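Local coordinates for protein IS607 family transposase IS1535 (Mycobacterium tuberculosis, PDB 6DGB) that probably binds DNA and carries out strand exchange, this chain being the catalytic domain of an IS607-family serine transposase, at residues Arg19-Leu24 with Ile65-His69; Arg23-Trp27 with Val93-Pro97; Val42-Leu46 with Asp107-Val111; Asp71-Arg75 with Asp103-Asp107. One frame throughout, in Å; residues are numbered along the deposited sequence.

From the N terminus, helix 14-30 opens two contacts. Both start from the same stretch. Interaction 1 closes first, at the end of strand 64-67; interaction 2 closes later, at the end of strand 91-94. The two share R23 and L24 and seat one helix on two neighbouring strands. Interaction 3 opens after strand 37-42 and crosses both before it closes on helix 104-120. Interaction 4 opens at 71-75, after interaction 1 has closed. It crosses interaction 2 and ends on the same helix, sharing D107 with interaction 3. Interactions 3 and 4 thus join two loops beyond the sheet to helix 104-120, beside the second subunit.

Interaction 1 (Arg19-Leu24 with Ile65-His69); sequences RQVARL and IVVEH
R19 reaches across to the carboxylate of E68 and forms a salt bridge, NH1 to OE1 at 2.8 Å. R19 NH1 faces both oxygens, with E68 OE2 also 2.8 Å away. The two side chains cross at about a right angle, and their flat groups are tilted 30° apart. The arginine chain runs straight as far as CD and then turns at chi3 (53°), which swings the guanidinium over to the acid. The next residue, Q20, brings its CG 3.4 Å from E68 OE1. Its amide oxygen points past the acid to a water. That water donates to Q20 OE1 at 3.2 Å and accepts from E68 N at 2.7 Å. The same Q20 oxygen takes the backbone N-H of R7, so it links strand 3-8 directly and E68 through the water. The contact sits where helix 14-30 packs on one face of the parallel sheet of the resolvase-type domain. E68 comes just after strand 64-67 and points back at the helix. R23 lays carbon beside the acid, its CB 3.8 Å from E68 OE2, while its guanidinium leads away. At L24 the contact becomes apolar. L24 CD2 meets V66 CG1 at 3.7 Å. L24 CD2 also lies 3.9 Å from V67 C, and L4 of strand 3-8 touches both L24 and V66.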
# COMPACT_ATOMS: atom_id res chain seq x y z
N ARG A 19 -11.67 -16.83 -13.21
CA ARG A 19 -12.77 -15.85 -13.22
C ARG A 19 -12.25 -14.43 -13.60
O ARG A 19 -12.96 -13.68 -14.27
CB ARG A 19 -13.47 -15.86 -11.86
CG ARG A 19 -14.73 -14.99 -11.76
CD ARG A 19 -15.19 -14.83 -10.32
NE ARG A 19 -14.11 -14.36 -9.46
CZ ARG A 19 -13.85 -13.09 -9.20
NH1 ARG A 19 -14.63 -12.13 -9.71
NH2 ARG A 19 -12.83 -12.75 -8.42
N GLN A 20 -11.01 -14.09 -13.17
CA GLN A 20 -10.31 -12.84 -13.46
C GLN A 20 -9.87 -12.76 -14.93
O GLN A 20 -10.26 -11.83 -15.62
CB GLN A 20 -9.13 -12.65 -12.50
CG GLN A 20 -9.58 -12.11 -11.15
CD GLN A 20 -8.50 -12.16 -10.11
OE1 GLN A 20 -7.58 -11.34 -10.10
NE2 GLN A 20 -8.63 -13.08 -9.18
N VAL A 21 -9.12 -13.76 -15.43
CA VAL A 21 -8.67 -13.84 -16.82
C VAL A 21 -9.87 -13.75 -17.77
O VAL A 21 -9.79 -13.04 -18.77
CB VAL A 21 -7.81 -15.12 -17.07
CG1 VAL A 21 -7.46 -15.32 -18.55
CG2 VAL A 21 -6.54 -15.08 -16.24
N ALA A 22 -10.98 -14.44 -17.45
CA ALA A 22 -12.20 -14.45 -18.26
C ALA A 22 -12.83 -13.05 -18.33
O ALA A 22 -13.04 -12.52 -19.44
CB ALA A 22 -13.19 -15.48 -17.75
N ARG A 23 -13.09 -12.43 -17.17
CA ARG A 23 -13.65 -11.08 -17.12
C ARG A 23 -12.70 -10.07 -17.84
O ARG A 23 -13.19 -9.30 -18.66
CB ARG A 23 -14.05 -10.68 -15.69
CG ARG A 23 -14.47 -9.20 -15.49
CD ARG A 23 -15.77 -8.78 -16.19
NE ARG A 23 -15.69 -7.40 -16.66
CZ ARG A 23 -16.02 -7.00 -17.89
NH1 ARG A 23 -16.51 -7.87 -18.77
NH2 ARG A 23 -15.89 -5.73 -18.24
N LEU A 24 -11.35 -10.19 -17.64
CA LEU A 24 -10.32 -9.34 -18.28
C LEU A 24 -10.23 -9.43 -19.80
O LEU A 24 -9.96 -8.42 -20.45
CB LEU A 24 -8.94 -9.57 -17.68
CG LEU A 24 -8.68 -9.01 -16.28
CD1 LEU A 24 -7.25 -9.18 -15.89
CD2 LEU A 24 -9.08 -7.57 -16.17
N ILE A 65 -2.85 -0.66 -17.31
CA ILE A 65 -2.83 -1.83 -16.44
C ILE A 65 -4.26 -2.08 -16.01
O ILE A 65 -4.85 -1.30 -15.25
CB ILE A 65 -1.85 -1.64 -15.24
CG1 ILE A 65 -0.40 -1.41 -15.74
CG2 ILE A 65 -1.94 -2.84 -14.27
CD1 ILE A 65 0.50 -0.92 -14.79
N VAL A 66 -4.82 -3.17 -16.51
CA VAL A 66 -6.21 -3.55 -16.27
C VAL A 66 -6.29 -4.64 -15.18
O VAL A 66 -5.68 -5.71 -15.31
CB VAL A 66 -6.95 -3.94 -17.60
CG1 VAL A 66 -8.45 -4.11 -17.39
CG2 VAL A 66 -6.69 -2.91 -18.70
N VAL A 67 -7.05 -4.34 -14.12
CA VAL A 67 -7.39 -5.25 -13.01
C VAL A 67 -8.91 -5.50 -12.92
O VAL A 67 -9.68 -4.65 -13.36
CB VAL A 67 -6.84 -4.76 -11.65
CG1 VAL A 67 -5.38 -5.11 -11.51
CG2 VAL A 67 -7.11 -3.28 -11.42
N GLU A 68 -9.34 -6.61 -12.29
CA GLU A 68 -10.77 -6.86 -12.14
C GLU A 68 -11.32 -5.90 -11.09
O GLU A 68 -12.22 -5.13 -11.40
CB GLU A 68 -11.07 -8.32 -11.79
CG GLU A 68 -12.56 -8.60 -11.75
CD GLU A 68 -12.98 -9.99 -11.31
OE1 GLU A 68 -12.45 -10.48 -10.29
OE2 GLU A 68 -13.92 -10.54 -11.93
N HIS A 69 -10.74 -5.91 -9.88
CA HIS A 69 -11.11 -5.00 -8.82
C HIS A 69 -9.81 -4.32 -8.46
O HIS A 69 -8.75 -4.85 -8.79
CB HIS A 69 -11.67 -5.74 -7.57
CG HIS A 69 -12.90 -6.58 -7.77
ND1 HIS A 69 -13.86 -6.28 -8.74
CD2 HIS A 69 -13.32 -7.67 -7.08
CE1 HIS A 69 -14.79 -7.21 -8.63
NE2 HIS A 69 -14.51 -8.08 -7.65
O HOH W 1 -7.67 -8.73 -11.92

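Interaction 2 (Arg23-Trp27 with Val93-Pro97); sequences RLTAW and VVADP
Helix 14-30 comes closest here to the end of strand 91-94, with W27 CA and A95 CA 6.8 Å apart and no hydrogen bond between the two segments. W27 does most of the apolar work. Its indole reaches along V93 and A95 and touches each with a different part of the ring. CZ2 of the six-membered ring meets V93 CG1 at 3.5 Å. CD1 of the five-membered ring meets A95 CB, also at 3.5 Å. Both methyls approach the ring obliquely. The ring gets there because W27 CG is anti to the backbone N (chi1 -175°), and the W27 and V93 side chains then cross at about a right angle. L24 adds a looser touch, CD2 to A95 CB at 4.4 Å. In this parallel sheet 91-94 is an outermost strand of the chain, and it is bonded to strand 64-67 through V93, which pairs with I65 and V67. The helix therefore packs on the sheet as far as this edge. W27 also makes a cation-pi contact with R31, further along the chain. R23 lies on the far side of A95 from V93. Its chain bends at chi2 (66°), and NH2 comes to 3.7 Å from A95 O. That oxygen sits at the guanidinium edge, near its plane, but no hydrogen bond forms. R23 CD rests 3.8 Å from D96 OD2. D96 OD1 is 4.0 Å from R23 NE, off the guanidinium plane with no N-H aimed at it, so any attraction is probably electrostatic and weak. D96 keeps its backbone oxygen for ND1 of H69.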
# COMPACT_ATOMS: atom_id res chain seq x y z
N ARG A 23 -13.09 -12.43 -17.17
CA ARG A 23 -13.65 -11.08 -17.12
C ARG A 23 -12.70 -10.07 -17.84
O ARG A 23 -13.19 -9.30 -18.66
CB ARG A 23 -14.05 -10.68 -15.69
CG ARG A 23 -14.47 -9.20 -15.49
CD ARG A 23 -15.77 -8.78 -16.19
NE ARG A 23 -15.69 -7.40 -16.66
CZ ARG A 23 -16.02 -7.00 -17.89
NH1 ARG A 23 -16.51 -7.87 -18.77
NH2 ARG A 23 -15.89 -5.73 -18.24
N LEU A 24 -11.35 -10.19 -17.64
CA LEU A 24 -10.32 -9.34 -18.28
C LEU A 24 -10.23 -9.43 -19.80
O LEU A 24 -9.96 -8.42 -20.45
CB LEU A 24 -8.94 -9.57 -17.68
CG LEU A 24 -8.68 -9.01 -16.28
CD1 LEU A 24 -7.25 -9.18 -15.89
CD2 LEU A 24 -9.08 -7.57 -16.17
N THR A 25 -10.42 -10.64 -20.38
CA THR A 25 -10.38 -10.80 -21.83
C THR A 25 -11.70 -10.39 -22.42
O THR A 25 -11.72 -9.94 -23.57
CB THR A 25 -9.92 -12.17 -22.29
OG1 THR A 25 -10.34 -13.15 -21.36
CG2 THR A 25 -8.42 -12.22 -22.49
N ALA A 26 -12.80 -10.48 -21.64
CA ALA A 26 -14.11 -10.02 -22.09
C ALA A 26 -13.99 -8.50 -22.23
O ALA A 26 -14.43 -7.94 -23.24
CB ALA A 26 -15.18 -10.37 -21.08
N TRP A 27 -13.31 -7.85 -21.24
CA TRP A 27 -13.06 -6.41 -21.20
C TRP A 27 -12.29 -6.01 -22.46
O TRP A 27 -12.79 -5.20 -23.23
CB TRP A 27 -12.30 -6.03 -19.92
CG TRP A 27 -12.10 -4.55 -19.72
CD1 TRP A 27 -12.83 -3.73 -18.90
CD2 TRP A 27 -11.06 -3.75 -20.28
NE1 TRP A 27 -12.32 -2.45 -18.95
CE2 TRP A 27 -11.24 -2.43 -19.79
CE3 TRP A 27 -10.01 -4.00 -21.18
CZ2 TRP A 27 -10.41 -1.38 -20.19
CZ3 TRP A 27 -9.19 -2.96 -21.57
CH2 TRP A 27 -9.38 -1.67 -21.07
N VAL A 93 -6.73 0.68 -14.98
CA VAL A 93 -8.15 0.56 -15.33
C VAL A 93 -8.77 -0.53 -14.44
O VAL A 93 -8.14 -1.55 -14.20
CB VAL A 93 -8.39 0.35 -16.86
CG1 VAL A 93 -9.88 0.36 -17.18
CG2 VAL A 93 -7.69 1.43 -17.68
N VAL A 94 -9.97 -0.26 -13.88
CA VAL A 94 -10.71 -1.23 -13.05
C VAL A 94 -11.94 -1.67 -13.84
O VAL A 94 -12.80 -0.85 -14.16
CB VAL A 94 -11.06 -0.68 -11.65
CG1 VAL A 94 -11.74 -1.76 -10.81
CG2 VAL A 94 -9.81 -0.17 -10.94
N ALA A 95 -11.99 -2.96 -14.18
CA ALA A 95 -13.05 -3.59 -15.01
C ALA A 95 -14.39 -3.83 -14.30
O ALA A 95 -15.40 -4.02 -14.98
CB ALA A 95 -12.54 -4.89 -15.61
N ASP A 96 -14.38 -3.87 -12.95
CA ASP A 96 -15.56 -4.12 -12.11
C ASP A 96 -15.43 -3.41 -10.75
O ASP A 96 -14.37 -3.50 -10.11
CB ASP A 96 -15.73 -5.64 -11.85
CG ASP A 96 -16.69 -6.43 -12.72
OD1 ASP A 96 -17.49 -5.79 -13.46
OD2 ASP A 96 -16.68 -7.69 -12.64
N PRO A 97 -16.51 -2.80 -10.22
CA PRO A 97 -16.42 -2.17 -8.89
C PRO A 97 -16.64 -3.18 -7.77
O PRO A 97 -15.82 -3.31 -6.86
CB PRO A 97 -17.51 -1.10 -8.94
CG PRO A 97 -18.18 -1.22 -10.32
CD PRO A 97 -17.85 -2.59 -10.80

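Interaction 3 (Val42-Leu46 with Asp107-Val111); sequences VGSGL and DMIEV
L46 lays its two methyls against helix 104-120. CD2 meets V111 CG2 at 3.4 Å, with the side chains crossing at about a right angle. CD1 lies between two acids of the helix, 3.9 Å from D107 CG and 3.7 Å from E110 CG. E110 OE2 turns to the loop and D107 OD2 to R75. The remaining oxygens, D107 OD1 and E110 OE1, lie close together without a hydrogen bond. S44 OG donates to E110 OE2 at 2.8 Å and meets it nearly along its C-O bond. E110 reaches this point from a CG placed between its backbone N and carbonyl carbon (chi1 74°), with the chain extended beyond. G45 faces D107, its CA 3.9 Å from D107 OD2. The segment 42-46 is a loop after strand 37-42 and includes an ST turn: S44 OG accepts from L46 N at 2.9 Å. Across the dimer, L46 packs on F76 of the second subunit, and V111 meets V111 of that subunit. The S44 hydroxyl thus serves both sides, as acceptor within its own turn and as donor to helix 104-120; bonds from the loop backbone to R7 and R75 also hold it.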
# COMPACT_ATOMS: atom_id res chain seq x y z
N VAL A 42 0.40 -15.13 -8.00
CA VAL A 42 0.05 -15.66 -6.67
C VAL A 42 0.94 -14.88 -5.68
O VAL A 42 2.18 -14.86 -5.81
CB VAL A 42 0.19 -17.20 -6.52
CG1 VAL A 42 -0.68 -17.71 -5.36
CG2 VAL A 42 -0.16 -17.93 -7.81
N GLY A 43 0.32 -14.16 -4.77
CA GLY A 43 1.07 -13.31 -3.85
C GLY A 43 0.19 -12.47 -2.94
O GLY A 43 -1.03 -12.46 -3.11
N SER A 44 0.83 -11.78 -1.98
CA SER A 44 0.24 -10.95 -0.93
C SER A 44 -0.47 -9.71 -1.47
O SER A 44 0.09 -9.00 -2.29
CB SER A 44 1.32 -10.53 0.07
OG SER A 44 1.01 -9.36 0.82
N GLY A 45 -1.65 -9.41 -0.92
CA GLY A 45 -2.37 -8.21 -1.31
C GLY A 45 -1.75 -6.97 -0.71
O GLY A 45 -2.21 -5.85 -0.97
N LEU A 46 -0.69 -7.15 0.10
CA LEU A 46 0.01 -6.09 0.83
C LEU A 46 1.50 -5.99 0.46
O LEU A 46 2.38 -6.36 1.25
CB LEU A 46 -0.19 -6.31 2.33
CG LEU A 46 -1.63 -6.18 2.80
CD1 LEU A 46 -2.15 -7.48 3.31
CD2 LEU A 46 -1.74 -5.16 3.82
N ASP A 107 -5.86 -11.77 4.62
CA ASP A 107 -5.09 -10.52 4.59
C ASP A 107 -5.09 -9.86 5.96
O ASP A 107 -4.13 -9.18 6.30
CB ASP A 107 -5.54 -9.57 3.45
CG ASP A 107 -4.98 -9.88 2.05
OD1 ASP A 107 -4.31 -10.94 1.88
OD2 ASP A 107 -5.22 -9.10 1.13
N MET A 108 -6.14 -10.12 6.78
CA MET A 108 -6.30 -9.62 8.15
C MET A 108 -5.25 -10.32 9.05
O MET A 108 -4.65 -9.70 9.92
CB MET A 108 -7.72 -9.93 8.66
CG MET A 108 -8.30 -8.88 9.59
SD MET A 108 -10.13 -8.76 9.53
CE MET A 108 -10.62 -10.22 10.47
N ILE A 109 -5.00 -11.63 8.78
CA ILE A 109 -4.01 -12.44 9.49
C ILE A 109 -2.59 -12.01 9.10
O ILE A 109 -1.80 -11.78 10.01
CB ILE A 109 -4.27 -13.96 9.35
CG1 ILE A 109 -5.67 -14.33 9.90
CG2 ILE A 109 -3.17 -14.79 10.05
CD1 ILE A 109 -6.23 -15.61 9.46
N GLU A 110 -2.24 -11.90 7.79
CA GLU A 110 -0.88 -11.50 7.39
C GLU A 110 -0.52 -10.07 7.86
O GLU A 110 0.65 -9.83 8.16
CB GLU A 110 -0.58 -11.71 5.89
CG GLU A 110 -1.21 -10.73 4.91
CD GLU A 110 -1.33 -11.20 3.47
OE1 GLU A 110 -1.94 -12.26 3.22
OE2 GLU A 110 -0.86 -10.46 2.57
N VAL A 111 -1.52 -9.17 8.01
CA VAL A 111 -1.35 -7.81 8.53
C VAL A 111 -1.01 -7.87 10.01
O VAL A 111 0.01 -7.32 10.44
CB VAL A 111 -2.59 -6.90 8.26
CG1 VAL A 111 -2.68 -5.72 9.22
CG2 VAL A 111 -2.61 -6.39 6.83

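Interaction 4 (Asp71-Arg75 with Asp103-Asp107); sequences DRLAR and DLVCD
R72 and R75 each set a guanidinium almost at a right angle to the carboxylate it grips. For R72 and D103 the planes are 84° apart. D103 OD2 lies in the guanidinium plane, at the edge between the two terminal nitrogens. NH1 donates to it at 2.8 Å and NH2 does so weakly. Seen from the acid, NH1 arrives from above the carboxylate plane, 41° out of it. Along the other edge, R72 NE donates to D71 OD2 at 3.1 Å, nearly straight, with a weak second bond from NH2. The R72 chain bends at chi2 and chi3, which turns the guanidinium between these two acids. R75 meets D107 in a similar crossed way, but by weaker bonds. NE and NH2 both lie 2.8 Å from D107 OD2, and both hydrogen bonds are weak because their N-H directions point well off the oxygen. L104 CA lies over one face of the R75 guanidinium and D71 CB over the opposite face. L104 CD1 adds a contact with R75 NH1 at 3.7 Å. The sequence DRLAR matches the DRLxR motif of serine recombinases, so R72 and R75 probably belong to the active site, as in relatives. D103 OD2 also takes a hydrogen bond from S9 OG, and M115 of the second subunit packs on R75 and D107. The network D71-R72-D103, with R75-D107 beside it, suggests that salt bridges do much to hold the 71-75 loop to segment 103-107. Acids on both sides of R72 fix the rotation of its guanidinium.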
# COMPACT_ATOMS: atom_id res chain seq x y z
N ASP A 71 -8.45 -3.93 -5.38
CA ASP A 71 -7.74 -4.73 -4.38
C ASP A 71 -6.83 -5.82 -4.94
O ASP A 71 -6.02 -6.38 -4.18
CB ASP A 71 -8.72 -5.33 -3.36
CG ASP A 71 -9.81 -6.18 -3.97
OD1 ASP A 71 -10.89 -5.62 -4.29
OD2 ASP A 71 -9.61 -7.41 -4.11
N ARG A 72 -6.94 -6.15 -6.24
CA ARG A 72 -6.09 -7.17 -6.86
C ARG A 72 -4.71 -6.61 -7.14
O ARG A 72 -3.72 -7.35 -7.11
CB ARG A 72 -6.75 -7.78 -8.11
CG ARG A 72 -8.09 -8.43 -7.85
CD ARG A 72 -7.99 -9.76 -7.14
NE ARG A 72 -8.08 -9.60 -5.68
CZ ARG A 72 -7.58 -10.46 -4.79
NH1 ARG A 72 -6.94 -11.55 -5.20
NH2 ARG A 72 -7.71 -10.23 -3.49
N LEU A 73 -4.65 -5.30 -7.39
CA LEU A 73 -3.39 -4.62 -7.63
C LEU A 73 -2.72 -4.37 -6.29
O LEU A 73 -1.51 -4.47 -6.22
CB LEU A 73 -3.61 -3.29 -8.37
CG LEU A 73 -2.40 -2.80 -9.14
CD1 LEU A 73 -2.40 -3.32 -10.55
CD2 LEU A 73 -2.36 -1.32 -9.18
N ALA A 74 -3.51 -4.04 -5.24
CA ALA A 74 -3.09 -3.78 -3.85
C ALA A 74 -4.29 -3.53 -2.94
O ALA A 74 -5.22 -2.82 -3.32
CB ALA A 74 -2.14 -2.58 -3.78
N ARG A 75 -4.27 -4.12 -1.73
CA ARG A 75 -5.30 -3.93 -0.69
C ARG A 75 -5.21 -2.48 -0.18
O ARG A 75 -6.24 -1.91 0.16
CB ARG A 75 -5.06 -4.91 0.48
CG ARG A 75 -6.22 -5.01 1.49
CD ARG A 75 -7.44 -5.78 0.97
NE ARG A 75 -7.05 -7.07 0.41
CZ ARG A 75 -7.87 -7.98 -0.10
NH1 ARG A 75 -9.18 -7.77 -0.10
NH2 ARG A 75 -7.40 -9.10 -0.62
N ASP A 103 -10.16 -12.74 -0.27
CA ASP A 103 -8.87 -12.97 0.41
C ASP A 103 -8.68 -12.19 1.72
O ASP A 103 -7.67 -12.40 2.41
CB ASP A 103 -7.72 -12.54 -0.55
CG ASP A 103 -7.66 -13.12 -1.95
OD1 ASP A 103 -8.54 -13.93 -2.30
OD2 ASP A 103 -6.74 -12.75 -2.71
N LEU A 104 -9.62 -11.29 2.03
CA LEU A 104 -9.60 -10.28 3.10
C LEU A 104 -9.25 -10.80 4.50
O LEU A 104 -8.42 -10.18 5.18
CB LEU A 104 -10.96 -9.57 3.10
CG LEU A 104 -11.13 -8.31 3.90
CD1 LEU A 104 -10.18 -7.22 3.43
CD2 LEU A 104 -12.54 -7.82 3.78
N VAL A 105 -9.88 -11.90 4.93
CA VAL A 105 -9.68 -12.56 6.23
C VAL A 105 -8.25 -13.12 6.32
O VAL A 105 -7.59 -12.99 7.35
CB VAL A 105 -10.81 -13.59 6.53
CG1 VAL A 105 -11.13 -14.47 5.31
CG2 VAL A 105 -10.54 -14.42 7.79
N CYS A 106 -7.73 -13.64 5.20
CA CYS A 106 -6.36 -14.12 5.13
C CYS A 106 -5.40 -12.94 5.13
O CYS A 106 -4.29 -13.07 5.64
CB CYS A 106 -6.15 -15.02 3.91
SG CYS A 106 -6.79 -16.69 4.14
N ASP A 107 -5.86 -11.77 4.62
CA ASP A 107 -5.09 -10.52 4.59
C ASP A 107 -5.09 -9.86 5.96
O ASP A 107 -4.13 -9.18 6.30
CB ASP A 107 -5.54 -9.57 3.45
CG ASP A 107 -4.98 -9.88 2.05
OD1 ASP A 107 -4.31 -10.94 1.88
OD2 ASP A 107 -5.22 -9.10 1.13